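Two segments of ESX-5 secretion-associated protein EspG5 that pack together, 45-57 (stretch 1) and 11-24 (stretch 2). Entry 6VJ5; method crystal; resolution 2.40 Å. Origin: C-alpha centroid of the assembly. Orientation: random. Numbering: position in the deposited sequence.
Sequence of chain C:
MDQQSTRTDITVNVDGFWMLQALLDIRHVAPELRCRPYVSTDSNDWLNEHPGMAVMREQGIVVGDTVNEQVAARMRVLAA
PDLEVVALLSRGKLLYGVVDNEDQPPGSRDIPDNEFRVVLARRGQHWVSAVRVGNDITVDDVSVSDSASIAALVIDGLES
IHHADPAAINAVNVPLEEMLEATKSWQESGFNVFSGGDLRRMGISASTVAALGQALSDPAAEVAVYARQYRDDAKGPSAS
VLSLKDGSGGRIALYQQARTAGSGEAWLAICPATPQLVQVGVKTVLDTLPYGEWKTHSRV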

# COMPACT_ATOMS: atom_id res chain seq x y z
N ASP C 45 16.57 -2.32 -1.42
CA ASP C 45 17.63 -1.82 -2.29
C ASP C 45 17.10 -0.91 -3.40
O ASP C 45 17.86 -0.09 -3.92
CB ASP C 45 18.41 -2.99 -2.89
CG ASP C 45 19.66 -2.55 -3.64
OD1 ASP C 45 20.03 -1.35 -3.55
OD2 ASP C 45 20.28 -3.39 -4.32
N TRP C 46 15.82 -1.05 -3.77
CA TRP C 46 15.22 -0.11 -4.72
C TRP C 46 15.14 1.30 -4.14
O TRP C 46 14.95 2.26 -4.90
CB TRP C 46 13.83 -0.59 -5.14
CG TRP C 46 12.77 -0.48 -4.08
CD1 TRP C 46 12.59 -1.32 -3.01
CD2 TRP C 46 11.72 0.49 -4.00
NE1 TRP C 46 11.50 -0.91 -2.27
CE2 TRP C 46 10.95 0.20 -2.86
CE3 TRP C 46 11.35 1.59 -4.80
CZ2 TRP C 46 9.84 0.96 -2.48
CZ3 TRP C 46 10.26 2.35 -4.42
CH2 TRP C 46 9.51 2.03 -3.27
N LEU C 47 15.30 1.44 -2.82
CA LEU C 47 15.41 2.77 -2.23
C LEU C 47 16.68 3.48 -2.68
O LEU C 47 16.68 4.71 -2.83
CB LEU C 47 15.38 2.66 -0.70
CG LEU C 47 14.16 1.97 -0.10
CD1 LEU C 47 14.31 1.74 1.39
CD2 LEU C 47 12.92 2.80 -0.39
N ASN C 48 17.77 2.73 -2.89
CA ASN C 48 19.03 3.32 -3.33
C ASN C 48 18.91 4.03 -4.67
O ASN C 48 19.80 4.81 -5.04
CB ASN C 48 20.11 2.24 -3.44
CG ASN C 48 20.93 2.10 -2.17
OD1 ASN C 48 21.15 3.08 -1.45
ND2 ASN C 48 21.40 0.89 -1.89
N GLU C 49 17.84 3.76 -5.43
CA GLU C 49 17.62 4.42 -6.71
C GLU C 49 16.98 5.80 -6.57
O GLU C 49 17.12 6.62 -7.47
CB GLU C 49 16.75 3.53 -7.61
CG GLU C 49 17.53 2.42 -8.31
CD GLU C 49 16.68 1.20 -8.66
OE1 GLU C 49 15.44 1.27 -8.54
OE2 GLU C 49 17.27 0.17 -9.06
N HIS C 50 16.30 6.06 -5.46
CA HIS C 50 15.67 7.36 -5.28
C HIS C 50 16.73 8.45 -5.27
O HIS C 50 17.81 8.26 -4.70
CB HIS C 50 14.87 7.38 -3.97
CG HIS C 50 13.72 8.35 -3.99
ND1 HIS C 50 13.88 9.70 -3.83
CD2 HIS C 50 12.39 8.14 -4.15
CE1 HIS C 50 12.70 10.30 -3.89
NE2 HIS C 50 11.78 9.37 -4.08
N PRO C 51 16.48 9.60 -5.91
CA PRO C 51 17.46 10.69 -5.85
C PRO C 51 17.68 11.20 -4.44
O PRO C 51 18.80 11.62 -4.10
CB PRO C 51 16.85 11.78 -6.75
CG PRO C 51 15.82 11.08 -7.58
CD PRO C 51 15.30 9.95 -6.72
N GLY C 52 16.64 11.17 -3.61
CA GLY C 52 16.76 11.66 -2.25
C GLY C 52 17.77 10.91 -1.40
O GLY C 52 18.18 11.42 -0.36
N MET C 53 18.17 9.71 -1.83
CA MET C 53 19.12 8.95 -1.03
C MET C 53 20.51 9.57 -1.10
O MET C 53 21.17 9.77 -0.08
CB MET C 53 19.16 7.49 -1.49
CG MET C 53 19.80 6.54 -0.49
SD MET C 53 19.01 6.55 1.14
CE MET C 53 17.75 5.30 0.93
N ALA C 54 20.98 9.90 -2.31
CA ALA C 54 22.28 10.54 -2.44
C ALA C 54 22.28 11.93 -1.83
O ALA C 54 23.32 12.40 -1.35
CB ALA C 54 22.69 10.61 -3.91
N VAL C 55 21.13 12.61 -1.83
CA VAL C 55 21.05 13.93 -1.20
C VAL C 55 21.26 13.80 0.31
O VAL C 55 21.95 14.63 0.92
CB VAL C 55 19.71 14.59 -1.53
CG1 VAL C 55 19.54 15.90 -0.77
CG2 VAL C 55 19.60 14.81 -3.04
N MET C 56 20.68 12.77 0.92
CA MET C 56 20.88 12.55 2.35
C MET C 56 22.27 12.01 2.66
O MET C 56 22.74 12.16 3.79
CB MET C 56 19.81 11.60 2.89
CG MET C 56 18.40 12.17 2.83
SD MET C 56 17.26 11.46 4.04
CE MET C 56 16.66 10.01 3.17
N ARG C 57 22.93 11.37 1.69
CA ARG C 57 24.30 10.92 1.92
C ARG C 57 25.27 12.09 1.99
O ARG C 57 26.30 12.00 2.67
CB ARG C 57 24.74 9.95 0.82
CG ARG C 57 24.07 8.60 0.86
CD ARG C 57 24.74 7.60 -0.09
NE ARG C 57 24.13 6.28 0.00
CZ ARG C 57 23.22 5.81 -0.84
NH1 ARG C 57 22.80 6.56 -1.86
NH2 ARG C 57 22.72 4.60 -0.67
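Stretch 2 11-24: TVNVDGFWMLQALL

Stretch 2 enters as the end of a strand, residues 11-13, and turns into a helix spanning 14-23, with L24 the first residue to leave helical phi/psi. N13 occupies the N-cap position: with chi1 at 60° its OD1 accepts from G16 N at 2.7 Å and 164°. The helix is then carried by i-to-i+4 bonds, from F17 N to N13 O at 3.0 Å through L23 N to M19 O at 2.7 Å. Its axis passes 9.3 Å from that of helix 51-57 in stretch 1, and the signed crossing angle of -80° makes the two nearly perpendicular. The contact buries 634 Å², both sides summed, and no clear hydrogen bond spans it; most of the close side-chain pairs are apolar.

Stretch 1 opens with a 3-10 segment, 45-47. D45 stays out of reach of the helix. W46 points its CA-to-CB bond sideways, but chi1 of 71° (p) brings the end of the indole nearer, so that W46 CH2 lies 3.4 Å from W18 CH2. The six-membered rings have centroids 5.5 Å apart and planes at 59°, an oblique pairing. L47 points toward stretch 2 and fits between two residues one helical turn apart: its CD2 is 3.1 Å from W18 CH2, while its CD1 is 3.3 Å from A22 CB. The backbone register agrees, since L47 CA and M19 CA are 6.8 Å apart.

N48 and E49 make no contact with stretch 2. At H50 the chain, with psi at 139°, prepares the next helix, and the imidazole serves both the cap and the interface. H50 ND1 accepts from G52 N at 3.1 Å and 158°, whereas H50 NE2 lies 3.4 Å from D15 OD2, a spacing that leaves a hydrogen bond undecided. H50 CB also sits 3.5 Å from M19 SD; that sulfur is 4.3 Å from the ring centroid and 37° off the ring normal, an oblique approach.

By CA positions, helix 51-57 comes closest at its glycine. G52 CA and G16 CA are 5.6 Å apart, an approach in which neither residue has a side chain to intervene. Beside them M19 reaches in from stretch 2, its chi angles m, t, m: M19 CE is 3.4 Å from G52 C and 3.1 Å from M53 N. M53 starts sideways, yet its CB is 3.6 Å from M19 CE and its CE ends 4.1 Å from L23 CD1.

A54 and V55 make no contact. M56, one turn beyond G52, points toward stretch 2 and has 95 Å² covered by it. Its SD lies 3.7 Å from V12 CG1, so the packing extends back to the strand, and its CE comes within 3.2 Å of G16 O, 3.6 Å of M19 CE and 3.7 Å of L20 CD2. M19, with 105 Å² covered, is the most covered residue of the contact, and its neighbours from L47 to M56 identify it as the central side chain.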

# COMPACT_ATOMS: atom_id res chain seq x y z
N THR C 11 16.48 18.50 7.94
CA THR C 11 15.26 18.73 7.17
C THR C 11 15.30 17.88 5.92
O THR C 11 16.24 17.97 5.12
CB THR C 11 15.11 20.21 6.81
OG1 THR C 11 14.88 20.97 8.00
CG2 THR C 11 13.95 20.41 5.85
N VAL C 12 14.27 17.04 5.75
CA VAL C 12 14.14 16.19 4.58
C VAL C 12 12.76 16.44 3.98
O VAL C 12 11.83 16.85 4.67
CB VAL C 12 14.31 14.70 4.93
CG1 VAL C 12 15.66 14.46 5.58
CG2 VAL C 12 13.18 14.23 5.84
N ASN C 13 12.64 16.17 2.68
CA ASN C 13 11.33 16.21 2.06
C ASN C 13 10.56 14.94 2.44
O ASN C 13 11.04 14.08 3.19
CB ASN C 13 11.45 16.40 0.55
CG ASN C 13 12.22 15.29 -0.14
OD1 ASN C 13 12.25 14.15 0.33
ND2 ASN C 13 12.84 15.62 -1.26
N VAL C 14 9.33 14.83 1.94
CA VAL C 14 8.46 13.72 2.33
C VAL C 14 9.04 12.40 1.85
O VAL C 14 8.94 11.37 2.53
CB VAL C 14 7.04 13.95 1.80
CG1 VAL C 14 6.16 12.74 2.06
CG2 VAL C 14 6.42 15.19 2.45
N ASP C 15 9.65 12.40 0.66
CA ASP C 15 10.28 11.19 0.15
C ASP C 15 11.43 10.76 1.05
O ASP C 15 11.55 9.59 1.42
CB ASP C 15 10.78 11.42 -1.28
CG ASP C 15 9.66 11.39 -2.29
OD1 ASP C 15 8.66 10.67 -2.06
OD2 ASP C 15 9.77 12.07 -3.33
N GLY C 16 12.29 11.71 1.43
CA GLY C 16 13.43 11.37 2.27
C GLY C 16 13.03 10.86 3.64
O GLY C 16 13.64 9.93 4.17
N PHE C 17 11.99 11.47 4.23
CA PHE C 17 11.55 10.99 5.53
C PHE C 17 11.05 9.56 5.46
O PHE C 17 11.19 8.80 6.43
CB PHE C 17 10.45 11.90 6.09
CG PHE C 17 10.17 11.66 7.54
CD1 PHE C 17 9.33 10.62 7.93
CD2 PHE C 17 10.74 12.45 8.51
CE1 PHE C 17 9.07 10.40 9.27
CE2 PHE C 17 10.49 12.23 9.85
CZ PHE C 17 9.65 11.20 10.23
N TRP C 18 10.44 9.18 4.34
CA TRP C 18 9.96 7.81 4.19
C TRP C 18 11.11 6.83 4.03
O TRP C 18 11.01 5.70 4.51
CB TRP C 18 9.00 7.75 2.99
CG TRP C 18 8.67 6.37 2.53
CD1 TRP C 18 7.72 5.54 3.03
CD2 TRP C 18 9.28 5.67 1.44
NE1 TRP C 18 7.70 4.36 2.33
CE2 TRP C 18 8.65 4.42 1.35
CE3 TRP C 18 10.31 5.98 0.55
CZ2 TRP C 18 9.01 3.47 0.39
CZ3 TRP C 18 10.66 5.05 -0.40
CH2 TRP C 18 10.01 3.81 -0.47
N MET C 19 12.19 7.23 3.37
CA MET C 19 13.33 6.33 3.24
C MET C 19 13.98 6.06 4.59
O MET C 19 14.32 4.91 4.90
CB MET C 19 14.33 6.92 2.25
CG MET C 19 13.66 7.39 0.97
SD MET C 19 14.72 7.35 -0.48
CE MET C 19 16.04 8.42 0.05
N LEU C 20 14.16 7.10 5.41
CA LEU C 20 14.68 6.87 6.75
C LEU C 20 13.82 5.87 7.51
O LEU C 20 14.33 4.98 8.19
CB LEU C 20 14.76 8.19 7.51
CG LEU C 20 15.54 9.28 6.78
CD1 LEU C 20 15.42 10.61 7.49
CD2 LEU C 20 17.01 8.88 6.64
N GLN C 21 12.50 6.01 7.39
CA GLN C 21 11.61 5.01 7.98
C GLN C 21 11.93 3.62 7.46
O GLN C 21 11.92 2.65 8.22
CB GLN C 21 10.16 5.36 7.68
CG GLN C 21 9.65 6.59 8.39
CD GLN C 21 8.25 6.94 7.98
OE1 GLN C 21 8.00 7.32 6.83
NE2 GLN C 21 7.30 6.79 8.90
N ALA C 22 12.20 3.51 6.16
CA ALA C 22 12.53 2.21 5.57
C ALA C 22 13.87 1.71 6.09
O ALA C 22 13.98 0.56 6.54
CB ALA C 22 12.53 2.32 4.05
N LEU C 23 14.90 2.56 6.04
CA LEU C 23 16.22 2.15 6.51
C LEU C 23 16.19 1.68 7.96
O LEU C 23 17.06 0.89 8.36
CB LEU C 23 17.22 3.30 6.37
CG LEU C 23 17.49 3.79 4.95
CD1 LEU C 23 18.43 4.99 4.96
CD2 LEU C 23 18.06 2.68 4.08
N LEU C 24 15.23 2.15 8.75
CA LEU C 24 15.16 1.85 10.17
C LEU C 24 13.92 1.05 10.54
O LEU C 24 13.59 0.94 11.73
CB LEU C 24 15.20 3.16 10.97
CG LEU C 24 16.37 4.10 10.65
CD1 LEU C 24 15.97 5.54 10.92
CD2 LEU C 24 17.60 3.73 11.47